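Local coordinates for protein probable benzoylformate decarboxylase (Rhodococcus jostii, PDB 7ORX) that binds thiamine diphosphate and belongs to the family of thiamine diphosphate-dependent enzymes, present here as an assembly of four chains, at residues E9-A17 and F34-F42; C134-A145 and V157-A168. One frame throughout, in Å; residues are numbered along the deposited sequence.

Contact 1: residues E9-A17 and F34-F42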
loop_
_atom_site.group_PDB
_atom_site.type_symbol
_atom_site.label_atom_id
_atom_site.label_comp_id
_atom_site.label_asym_id
_atom_site.label_seq_id
_atom_site.Cartn_x
_atom_site.Cartn_y
_atom_site.Cartn_z
ATOM N N GLU C 9 26.815 -8.672 -15.255
ATOM C CA GLU C 9 27.895 -9.670 -15.048
ATOM C C GLU C 9 27.912 -10.092 -13.582
ATOM O O GLU C 9 28.118 -11.284 -13.296
ATOM C CB GLU C 9 29.242 -9.113 -15.483
ATOM C CG GLU C 9 29.315 -8.845 -16.977
ATOM C CD GLU C 9 30.595 -8.184 -17.479
ATOM O OE1 GLU C 9 31.131 -7.250 -16.800
ATOM O OE2 GLU C 9 31.019 -8.559 -18.577
ATOM N N VAL C 10 27.678 -9.152 -12.678
ATOM C CA VAL C 10 27.775 -9.446 -11.226
ATOM C C VAL C 10 26.537 -10.224 -10.788
ATOM O O VAL C 10 26.667 -11.145 -9.946
ATOM C CB VAL C 10 27.959 -8.163 -10.406
ATOM C CG1 VAL C 10 27.939 -8.479 -8.921
ATOM C CG2 VAL C 10 29.241 -7.461 -10.772
ATOM N N THR C 11 25.370 -9.819 -11.291
ATOM C CA THR C 11 24.063 -10.461 -10.990
ATOM C C THR C 11 24.141 -11.946 -11.371
ATOM O O THR C 11 23.859 -12.767 -10.501
ATOM C CB THR C 11 22.907 -9.738 -11.685
ATOM O OG1 THR C 11 22.852 -8.391 -11.219
ATOM C CG2 THR C 11 21.569 -10.403 -11.428
ATOM N N TYR C 12 24.596 -12.260 -12.591
ATOM C CA TYR C 12 24.759 -13.648 -13.112
ATOM C C TYR C 12 25.806 -14.403 -12.291
ATOM O O TYR C 12 25.551 -15.568 -11.956
ATOM C CB TYR C 12 25.054 -13.660 -14.608
ATOM C CG TYR C 12 23.813 -13.591 -15.467
ATOM C CD1 TYR C 12 22.864 -14.593 -15.409
ATOM C CD2 TYR C 12 23.575 -12.526 -16.328
ATOM C CE1 TYR C 12 21.712 -14.541 -16.180
ATOM C CE2 TYR C 12 22.446 -12.453 -17.115
ATOM C CZ TYR C 12 21.502 -13.475 -17.046
ATOM O OH TYR C 12 20.365 -13.472 -17.818
ATOM N N GLU C 13 26.899 -13.767 -11.884
ATOM C CA GLU C 13 27.923 -14.477 -11.074
ATOM C C GLU C 13 27.292 -14.865 -9.730
ATOM O O GLU C 13 27.667 -15.919 -9.135
ATOM C CB GLU C 13 29.204 -13.632 -10.979
ATOM C CG GLU C 13 30.298 -14.280 -10.123
ATOM C CD GLU C 13 31.580 -14.846 -10.742
ATOM O OE1 GLU C 13 32.692 -14.517 -10.209
ATOM O OE2 GLU C 13 31.466 -15.688 -11.690
ATOM N N LEU C 14 26.345 -14.048 -9.283
ATOM C CA LEU C 14 25.703 -14.198 -7.970
ATOM C C LEU C 14 24.648 -15.292 -8.055
ATOM O O LEU C 14 24.650 -16.169 -7.175
ATOM C CB LEU C 14 25.117 -12.842 -7.592
ATOM C CG LEU C 14 24.202 -12.858 -6.378
ATOM C CD1 LEU C 14 24.987 -12.999 -5.088
ATOM C CD2 LEU C 14 23.333 -11.613 -6.337
ATOM N N LEU C 15 23.769 -15.253 -9.072
ATOM C CA LEU C 15 22.724 -16.284 -9.243
ATOM C C LEU C 15 23.407 -17.650 -9.323
ATOM O O LEU C 15 22.876 -18.580 -8.745
ATOM C CB LEU C 15 21.914 -15.993 -10.505
ATOM C CG LEU C 15 21.219 -14.640 -10.524
ATOM C CD1 LEU C 15 20.696 -14.313 -11.896
ATOM C CD2 LEU C 15 20.099 -14.573 -9.522
ATOM N N ARG C 16 24.548 -17.764 -10.013
ATOM C CA ARG C 16 25.297 -19.051 -10.146
ATOM C C ARG C 16 25.783 -19.470 -8.759
ATOM O O ARG C 16 25.680 -20.643 -8.436
ATOM C CB ARG C 16 26.499 -18.984 -11.100
ATOM C CG ARG C 16 27.242 -20.316 -11.183
ATOM C CD ARG C 16 28.497 -20.413 -12.053
ATOM N NE ARG C 16 28.253 -19.982 -13.421
ATOM C CZ ARG C 16 28.459 -18.748 -13.896
ATOM N NH1 ARG C 16 28.937 -17.792 -13.124
ATOM N NH2 ARG C 16 28.198 -18.469 -15.161
ATOM N N ALA C 17 26.337 -18.521 -8.005
ATOM C CA ALA C 17 26.905 -18.730 -6.656
ATOM C C ALA C 17 25.833 -19.337 -5.747
ATOM O O ALA C 17 26.172 -20.187 -4.926
ATOM C CB ALA C 17 27.377 -17.410 -6.134
ATOM N N PHE C 34 18.439 -8.170 -19.889
ATOM C CA PHE C 34 18.813 -9.140 -18.833
ATOM C C PHE C 34 19.201 -10.469 -19.482
ATOM O O PHE C 34 20.246 -11.047 -19.169
ATOM C CB PHE C 34 17.685 -9.368 -17.827
ATOM C CG PHE C 34 18.052 -10.432 -16.826
ATOM C CD1 PHE C 34 19.156 -10.268 -15.995
ATOM C CD2 PHE C 34 17.346 -11.626 -16.759
ATOM C CE1 PHE C 34 19.507 -11.259 -15.086
ATOM C CE2 PHE C 34 17.704 -12.615 -15.848
ATOM C CZ PHE C 34 18.778 -12.430 -15.007
ATOM N N LEU C 35 18.348 -10.959 -20.366
ATOM C CA LEU C 35 18.459 -12.335 -20.920
ATOM C C LEU C 35 19.671 -12.414 -21.846
ATOM O O LEU C 35 20.216 -13.529 -21.979
ATOM C CB LEU C 35 17.175 -12.713 -21.666
ATOM C CG LEU C 35 15.936 -12.925 -20.788
ATOM C CD1 LEU C 35 14.722 -13.338 -21.626
ATOM C CD2 LEU C 35 16.224 -13.933 -19.683
ATOM N N SER C 36 20.085 -11.296 -22.451
ATOM C CA SER C 36 21.171 -11.281 -23.465
ATOM C C SER C 36 22.504 -11.699 -22.822
ATOM O O SER C 36 23.309 -12.341 -23.506
ATOM C CB SER C 36 21.268 -9.945 -24.171
ATOM O OG SER C 36 21.574 -8.888 -23.270
ATOM N N GLY C 37 22.707 -11.350 -21.552
ATOM C CA GLY C 37 23.956 -11.591 -20.813
ATOM C C GLY C 37 23.942 -12.927 -20.105
ATOM O O GLY C 37 24.891 -13.223 -19.367
ATOM N N MET C 38 22.900 -13.723 -20.310
ATOM C CA MET C 38 22.740 -15.050 -19.664
ATOM C C MET C 38 23.886 -15.958 -20.120
ATOM O O MET C 38 24.186 -16.033 -21.299
ATOM C CB MET C 38 21.406 -15.637 -20.093
ATOM C CG MET C 38 21.097 -16.984 -19.541
ATOM S SD MET C 38 19.283 -17.254 -19.701
ATOM C CE MET C 38 19.161 -18.882 -18.975
ATOM N N PRO C 39 24.622 -16.613 -19.202
ATOM C CA PRO C 39 25.648 -17.592 -19.584
ATOM C C PRO C 39 25.145 -18.915 -20.188
ATOM O O PRO C 39 23.962 -19.128 -20.198
ATOM C CB PRO C 39 26.341 -17.924 -18.250
ATOM C CG PRO C 39 25.983 -16.766 -17.360
ATOM C CD PRO C 39 24.576 -16.374 -17.749
ATOM N N ASP C 40 26.067 -19.790 -20.583
ATOM C CA ASP C 40 25.788 -21.100 -21.216
ATOM C C ASP C 40 25.417 -22.159 -20.181
ATOM O O ASP C 40 24.652 -23.036 -20.560
ATOM C CB ASP C 40 26.963 -21.539 -22.092
ATOM C CG ASP C 40 27.035 -20.728 -23.377
ATOM O OD1 ASP C 40 26.036 -20.008 -23.651
ATOM O OD2 ASP C 40 28.082 -20.820 -24.101
ATOM N N ASP C 41 25.908 -22.091 -18.940
ATOM C CA ASP C 41 25.588 -23.115 -17.899
ATOM C C ASP C 41 24.158 -22.897 -17.343
ATOM O O ASP C 41 23.694 -23.718 -16.525
ATOM C CB ASP C 41 26.682 -23.191 -16.818
ATOM C CG ASP C 41 26.996 -21.886 -16.095
ATOM O OD1 ASP C 41 27.258 -20.859 -16.796
ATOM O OD2 ASP C 41 26.980 -21.890 -14.824
ATOM N N PHE C 42 23.465 -21.827 -17.746
ATOM C CA PHE C 42 22.084 -21.490 -17.294
ATOM C C PHE C 42 21.075 -22.014 -18.326
ATOM O O PHE C 42 21.378 -21.933 -19.546
ATOM C CB PHE C 42 21.866 -19.979 -17.193
ATOM C CG PHE C 42 22.398 -19.299 -15.961
ATOM C CD1 PHE C 42 23.718 -19.420 -15.583
ATOM C CD2 PHE C 42 21.576 -18.496 -15.196
ATOM C CE1 PHE C 42 24.203 -18.785 -14.460
ATOM C CE2 PHE C 42 22.057 -17.878 -14.057
ATOM C CZ PHE C 42 23.370 -18.022 -13.695
#
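Tyr-12 reaches from helix 7-17 into the chain between Phe-34 and Phe-42. CB lies at the margin, 4.2 Å from Pro-39 CD. In the ring, CD1 has that same Pro-39 CD over its face and Phe-42 CE2 at its edge, while on the other flank CD2 and CE2 run beside the backbone of Gly-37, a position where glycine adds no bulk. Met-38 CA sits over the same face as the proline, 3.7 Å from the centroid of the Tyr-12 ring, so two CH-pi contacts pave that face. At the tip, Tyr-12 OH donates to Phe-34 O at 2.8 Å, coming from above the carbonyl plane, and also lies over the centre of the Phe-34 ring. The Tyr-12 and Phe-34 rings are nearly parallel, at 9°, but slid apart with little overlap; with Phe-42 the tyrosine is T-shaped, its edge toward the phenylalanine face, planes at 83°.

Beside this cluster Leu-15 adds aliphatic bulk, with CB at the edge of the Phe-42 ring and CD1 at that of Phe-34. One turn beyond Tyr-12, Arg-16 bends at chi3 (-54°), which brings its guanidinium side-on to Asp-41: Arg-16 NE bonds Asp-41 OD2 at 2.7 Å and NH2 bonds OD1 at 3.0 Å, the two planes nearly coplanar. Glu-13 OE2 approaches NH1, giving the arginine a second acidic neighbour. A long, charged arginine suits this rim: its CB lies by the Phe-42 ring, and Phe-42 CE1 sits over one face of the guanidinium. Aromatic cluster inside and salt-bridge network outside together fasten the first helix of the N-terminal thiamine diphosphate-binding domain to the loop leading into strand 43-46.

Contact 2: residues C134-A145 and V157-A168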
loop_
_atom_site.group_PDB
_atom_site.type_symbol
_atom_site.label_atom_id
_atom_site.label_comp_id
_atom_site.label_asym_id
_atom_site.label_seq_id
_atom_site.Cartn_x
_atom_site.Cartn_y
_atom_site.Cartn_z
ATOM N N CYS C 134 18.608 2.758 -7.731
ATOM C CA CYS C 134 19.585 2.997 -8.820
ATOM C C CYS C 134 20.144 1.670 -9.341
ATOM O O CYS C 134 20.085 0.693 -8.648
ATOM C CB CYS C 134 20.737 3.858 -8.312
ATOM S SG CYS C 134 21.436 3.209 -6.765
ATOM N N ALA C 135 20.747 1.696 -10.520
ATOM C CA ALA C 135 21.418 0.539 -11.141
ATOM C C ALA C 135 22.430 -0.071 -10.166
ATOM O O ALA C 135 22.483 -1.277 -10.056
ATOM C CB ALA C 135 22.051 0.997 -12.433
ATOM N N GLU C 136 23.206 0.747 -9.462
ATOM C CA GLU C 136 24.314 0.277 -8.599
ATOM C C GLU C 136 23.787 -0.735 -7.586
ATOM O O GLU C 136 24.495 -1.719 -7.246
ATOM C CB GLU C 136 24.907 1.500 -7.919
ATOM C CG GLU C 136 25.631 2.399 -8.918
ATOM C CD GLU C 136 25.512 3.897 -8.656
ATOM O OE1 GLU C 136 26.509 4.494 -8.172
ATOM O OE2 GLU C 136 24.415 4.461 -8.949
ATOM N N ASP C 137 22.582 -0.475 -7.085
ATOM C CA ASP C 137 22.025 -1.275 -5.970
ATOM C C ASP C 137 21.317 -2.539 -6.504
ATOM O O ASP C 137 20.674 -3.236 -5.706
ATOM C CB ASP C 137 21.090 -0.405 -5.136
ATOM C CG ASP C 137 20.843 -0.954 -3.733
ATOM O OD1 ASP C 137 21.871 -1.329 -3.057
ATOM O OD2 ASP C 137 19.624 -1.009 -3.315
ATOM N N VAL C 138 21.380 -2.843 -7.801
ATOM C CA VAL C 138 20.611 -3.978 -8.321
ATOM C C VAL C 138 21.215 -5.275 -7.800
ATOM O O VAL C 138 20.495 -6.096 -7.248
ATOM C CB VAL C 138 20.449 -3.895 -9.839
ATOM C CG1 VAL C 138 19.944 -5.193 -10.435
ATOM C CG2 VAL C 138 19.481 -2.772 -10.189
ATOM N N PRO C 139 22.532 -5.523 -7.855
ATOM C CA PRO C 139 23.082 -6.762 -7.300
ATOM C C PRO C 139 22.746 -6.996 -5.821
ATOM O O PRO C 139 22.333 -8.047 -5.480
ATOM C CB PRO C 139 24.591 -6.595 -7.525
ATOM C CG PRO C 139 24.666 -5.712 -8.747
ATOM C CD PRO C 139 23.552 -4.710 -8.510
ATOM N N ARG C 140 22.879 -6.008 -4.959
ATOM C CA ARG C 140 22.648 -6.244 -3.495
ATOM C C ARG C 140 21.150 -6.461 -3.268
ATOM O O ARG C 140 20.790 -7.319 -2.464
ATOM C CB ARG C 140 23.235 -5.103 -2.651
ATOM C CG ARG C 140 23.166 -5.327 -1.142
ATOM C CD ARG C 140 23.056 -4.008 -0.355
ATOM N NE ARG C 140 21.874 -3.334 -0.845
ATOM C CZ ARG C 140 20.615 -3.650 -0.469
ATOM N NH1 ARG C 140 20.398 -4.515 0.514
ATOM N NH2 ARG C 140 19.581 -3.048 -1.038
ATOM N N THR C 141 20.296 -5.713 -3.958
ATOM C CA THR C 141 18.830 -5.904 -3.883
ATOM C C THR C 141 18.514 -7.380 -4.203
ATOM O O THR C 141 17.710 -7.984 -3.509
ATOM C CB THR C 141 18.093 -4.926 -4.794
ATOM O OG1 THR C 141 18.239 -3.603 -4.287
ATOM C CG2 THR C 141 16.612 -5.237 -4.889
ATOM N N ILE C 142 19.137 -7.961 -5.223
ATOM C CA ILE C 142 18.904 -9.373 -5.607
ATOM C C ILE C 142 19.530 -10.280 -4.556
ATOM O O ILE C 142 18.878 -11.240 -4.179
ATOM C CB ILE C 142 19.380 -9.663 -7.034
ATOM C CG1 ILE C 142 18.644 -8.737 -8.002
ATOM C CG2 ILE C 142 19.155 -11.124 -7.405
ATOM C CD1 ILE C 142 18.913 -9.056 -9.433
ATOM N N ASN C 143 20.698 -9.985 -4.048
ATOM C CA ASN C 143 21.253 -10.763 -2.908
ATOM C C ASN C 143 20.247 -10.770 -1.764
ATOM O O ASN C 143 19.949 -11.864 -1.246
ATOM C CB ASN C 143 22.579 -10.239 -2.339
ATOM C CG ASN C 143 23.202 -11.279 -1.438
ATOM O OD1 ASN C 143 23.321 -12.423 -1.834
ATOM N ND2 ASN C 143 23.558 -10.929 -0.224
ATOM N N GLN C 144 19.739 -9.605 -1.373
ATOM C CA GLN C 144 18.787 -9.479 -0.238
ATOM C C GLN C 144 17.508 -10.285 -0.558
ATOM O O GLN C 144 17.010 -11.030 0.321
ATOM C CB GLN C 144 18.468 -8.006 -0.005
ATOM C CG GLN C 144 17.323 -7.783 0.946
ATOM C CD GLN C 144 17.209 -6.343 1.408
ATOM O OE1 GLN C 144 17.748 -5.364 0.857
ATOM N NE2 GLN C 144 16.484 -6.176 2.485
ATOM N N ALA C 145 16.974 -10.126 -1.769
ATOM C CA ALA C 145 15.806 -10.878 -2.261
ATOM C C ALA C 145 16.017 -12.369 -2.002
ATOM O O ALA C 145 15.066 -13.005 -1.472
ATOM C CB ALA C 145 15.569 -10.626 -3.731
ATOM N N VAL C 157 9.422 -13.342 -3.244
ATOM C CA VAL C 157 9.994 -11.957 -3.201
ATOM C C VAL C 157 9.944 -11.402 -4.630
ATOM O O VAL C 157 9.981 -12.207 -5.569
ATOM C CB VAL C 157 11.429 -12.014 -2.653
ATOM C CG1 VAL C 157 11.445 -12.721 -1.327
ATOM C CG2 VAL C 157 12.343 -12.772 -3.581
ATOM N N TYR C 158 9.864 -10.095 -4.804
ATOM C CA TYR C 158 9.726 -9.478 -6.133
ATOM C C TYR C 158 10.714 -8.328 -6.250
ATOM O O TYR C 158 10.819 -7.572 -5.338
ATOM C CB TYR C 158 8.314 -8.947 -6.300
ATOM C CG TYR C 158 7.978 -8.299 -7.620
ATOM C CD1 TYR C 158 7.665 -9.040 -8.746
ATOM C CD2 TYR C 158 7.839 -6.935 -7.704
ATOM C CE1 TYR C 158 7.295 -8.435 -9.938
ATOM C CE2 TYR C 158 7.461 -6.310 -8.878
ATOM C CZ TYR C 158 7.165 -7.063 -9.999
ATOM O OH TYR C 158 6.799 -6.421 -11.149
ATOM N N VAL C 159 11.393 -8.231 -7.380
ATOM C CA VAL C 159 12.401 -7.190 -7.668
ATOM C C VAL C 159 12.090 -6.681 -9.072
ATOM O O VAL C 159 12.143 -7.502 -9.989
ATOM C CB VAL C 159 13.816 -7.772 -7.587
ATOM C CG1 VAL C 159 14.817 -6.710 -7.952
ATOM C CG2 VAL C 159 14.114 -8.353 -6.224
ATOM N N SER C 160 11.793 -5.392 -9.236
ATOM C CA SER C 160 11.526 -4.775 -10.566
ATOM C C SER C 160 12.789 -4.047 -10.981
ATOM O O SER C 160 13.177 -3.225 -10.223
ATOM C CB SER C 160 10.304 -3.855 -10.504
ATOM O OG SER C 160 10.250 -2.919 -11.569
ATOM N N VAL C 161 13.410 -4.369 -12.114
ATOM C CA VAL C 161 14.701 -3.747 -12.544
ATOM C C VAL C 161 14.497 -3.059 -13.898
ATOM O O VAL C 161 14.117 -3.713 -14.883
ATOM C CB VAL C 161 15.835 -4.783 -12.612
ATOM C CG1 VAL C 161 17.120 -4.103 -13.023
ATOM C CG2 VAL C 161 15.955 -5.579 -11.326
ATOM N N PRO C 162 14.708 -1.718 -13.973
ATOM C CA PRO C 162 14.694 -0.989 -15.234
ATOM C C PRO C 162 15.765 -1.556 -16.166
ATOM O O PRO C 162 16.868 -1.870 -15.711
ATOM C CB PRO C 162 15.006 0.459 -14.843
ATOM C CG PRO C 162 14.612 0.571 -13.396
ATOM C CD PRO C 162 14.840 -0.809 -12.830
ATOM N N TYR C 163 15.439 -1.701 -17.442
ATOM C CA TYR C 163 16.244 -2.579 -18.319
ATOM C C TYR C 163 17.613 -1.931 -18.549
ATOM O O TYR C 163 18.607 -2.650 -18.705
ATOM C CB TYR C 163 15.423 -2.971 -19.545
ATOM C CG TYR C 163 15.294 -2.000 -20.684
ATOM C CD1 TYR C 163 16.371 -1.603 -21.454
ATOM C CD2 TYR C 163 14.033 -1.593 -21.087
ATOM C CE1 TYR C 163 16.198 -0.771 -22.549
ATOM C CE2 TYR C 163 13.839 -0.774 -22.183
ATOM C CZ TYR C 163 14.923 -0.350 -22.914
ATOM O OH TYR C 163 14.635 0.478 -23.964
ATOM N N ASP C 164 17.686 -0.605 -18.489
ATOM C CA ASP C 164 18.942 0.147 -18.702
ATOM C C ASP C 164 19.901 -0.075 -17.520
ATOM O O ASP C 164 21.084 0.289 -17.645
ATOM C CB ASP C 164 18.663 1.623 -19.013
ATOM C CG ASP C 164 17.944 2.428 -17.935
ATOM O OD1 ASP C 164 16.941 1.895 -17.366
ATOM O OD2 ASP C 164 18.369 3.634 -17.689
ATOM N N ASP C 165 19.456 -0.672 -16.420
ATOM C CA ASP C 165 20.323 -0.848 -15.221
ATOM C C ASP C 165 21.358 -1.939 -15.488
ATOM O O ASP C 165 22.436 -1.856 -14.900
ATOM C CB ASP C 165 19.525 -1.222 -13.974
ATOM C CG ASP C 165 18.771 -0.057 -13.350
ATOM O OD1 ASP C 165 18.951 1.117 -13.842
ATOM O OD2 ASP C 165 18.018 -0.315 -12.344
ATOM N N TRP C 166 21.042 -2.911 -16.346
ATOM C CA TRP C 166 21.878 -4.124 -16.522
ATOM C C TRP C 166 23.247 -3.748 -17.113
ATOM O O TRP C 166 24.227 -4.392 -16.810
ATOM C CB TRP C 166 21.129 -5.129 -17.384
ATOM C CG TRP C 166 19.902 -5.644 -16.713
ATOM C CD1 TRP C 166 18.606 -5.490 -17.113
ATOM C CD2 TRP C 166 19.863 -6.399 -15.498
ATOM N NE1 TRP C 166 17.760 -6.100 -16.227
ATOM C CE2 TRP C 166 18.500 -6.677 -15.232
ATOM C CE3 TRP C 166 20.846 -6.892 -14.643
ATOM C CZ2 TRP C 166 18.097 -7.391 -14.109
ATOM C CZ3 TRP C 166 20.449 -7.630 -13.549
ATOM C CH2 TRP C 166 19.089 -7.871 -13.286
ATOM N N ALA C 167 23.269 -2.707 -17.932
ATOM C CA ALA C 167 24.425 -2.226 -18.708
ATOM C C ALA C 167 25.254 -1.274 -17.844
ATOM O O ALA C 167 26.421 -1.017 -18.203
ATOM C CB ALA C 167 23.941 -1.539 -19.964
ATOM N N ALA C 168 24.724 -0.764 -16.733
ATOM C CA ALA C 168 25.459 0.204 -15.879
ATOM C C ALA C 168 26.674 -0.465 -15.229
ATOM O O ALA C 168 26.652 -1.702 -15.044
ATOM C CB ALA C 168 24.534 0.785 -14.835
#
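Helix 138-145 runs antiparallel to strand 157-162, their axes 9.0 Å apart at closest approach and at 168°, so matching side chains meet in steps along both. Val-138 and Val-161 reach toward each other tip to tip, Val-138 CG2 lying 3.9 Å from Val-161 CG1. A turn on, Thr-141 turns its methyl to the strand, CG2 to Val-159 CG1 at 3.8 Å, with CG2 anti to the backbone N. Thr-141 OG1 instead bonds back to Asp-137 O at 2.8 Å, a carbonyl that Thr-141 N also uses from the opposite face, so the polar half of this buried threonine is satisfied within its own helix. Ala-145 is small enough to let the helix draw close: its CB meets Val-159 CG2 at 3.7 Å and Val-157 CG2 at 3.9 Å. Beta-branched valines suit the strand, filling this layer with short, stiff side chains.

Past the strand the chain turns back under the helix start. Trp-166 presents the edge of its indole to Ile-142 CD1, at 4.0 Å from CH2, while Val-161 CG1 of its own segment covers part of one face. Asp-165 lies against Ala-135, whose CB is 3.4 Å from its OD1, and forms a salt bridge with Arg-104, which probably offsets the cost of burying the carboxylate. Ala-168 CB closes this end against Ala-135 CB.

On the helix side turned from the strand, Arg-140 grips Asp-137 side-on with NE and NH2, and holds Gln-144 OE1 through NH1, which also bonds Arg-310 O of the fourth subunit. The apolar layer between is that of a beta-alpha-beta crossover: helix 138-149 connects strand 128-130 to strand 157-162, its neighbour in the parallel sheet of an alpha/beta domain.

The two contacts stand side by side, centres about 13 Å apart. Helix 7-17 joins them through Thr-11, which packs on both Ile-142 and Trp-166, and separately the rings of Phe-34 and Trp-166 meet. Contact 2 is buried, a largely apolar seam, with Asp-165 at one end, between a helix and the strand next to the edge strand 128-130. Contact 1 is only partly buried: its middle is aromatic, but its outer margin carries charged residues. Its single bond from side chain to backbone and its bidentate salt bridge tie a helix to irregular chain, whereas contact 2 relies on the regular fit of helix on strand and keeps its polar links within the helix or with other residues.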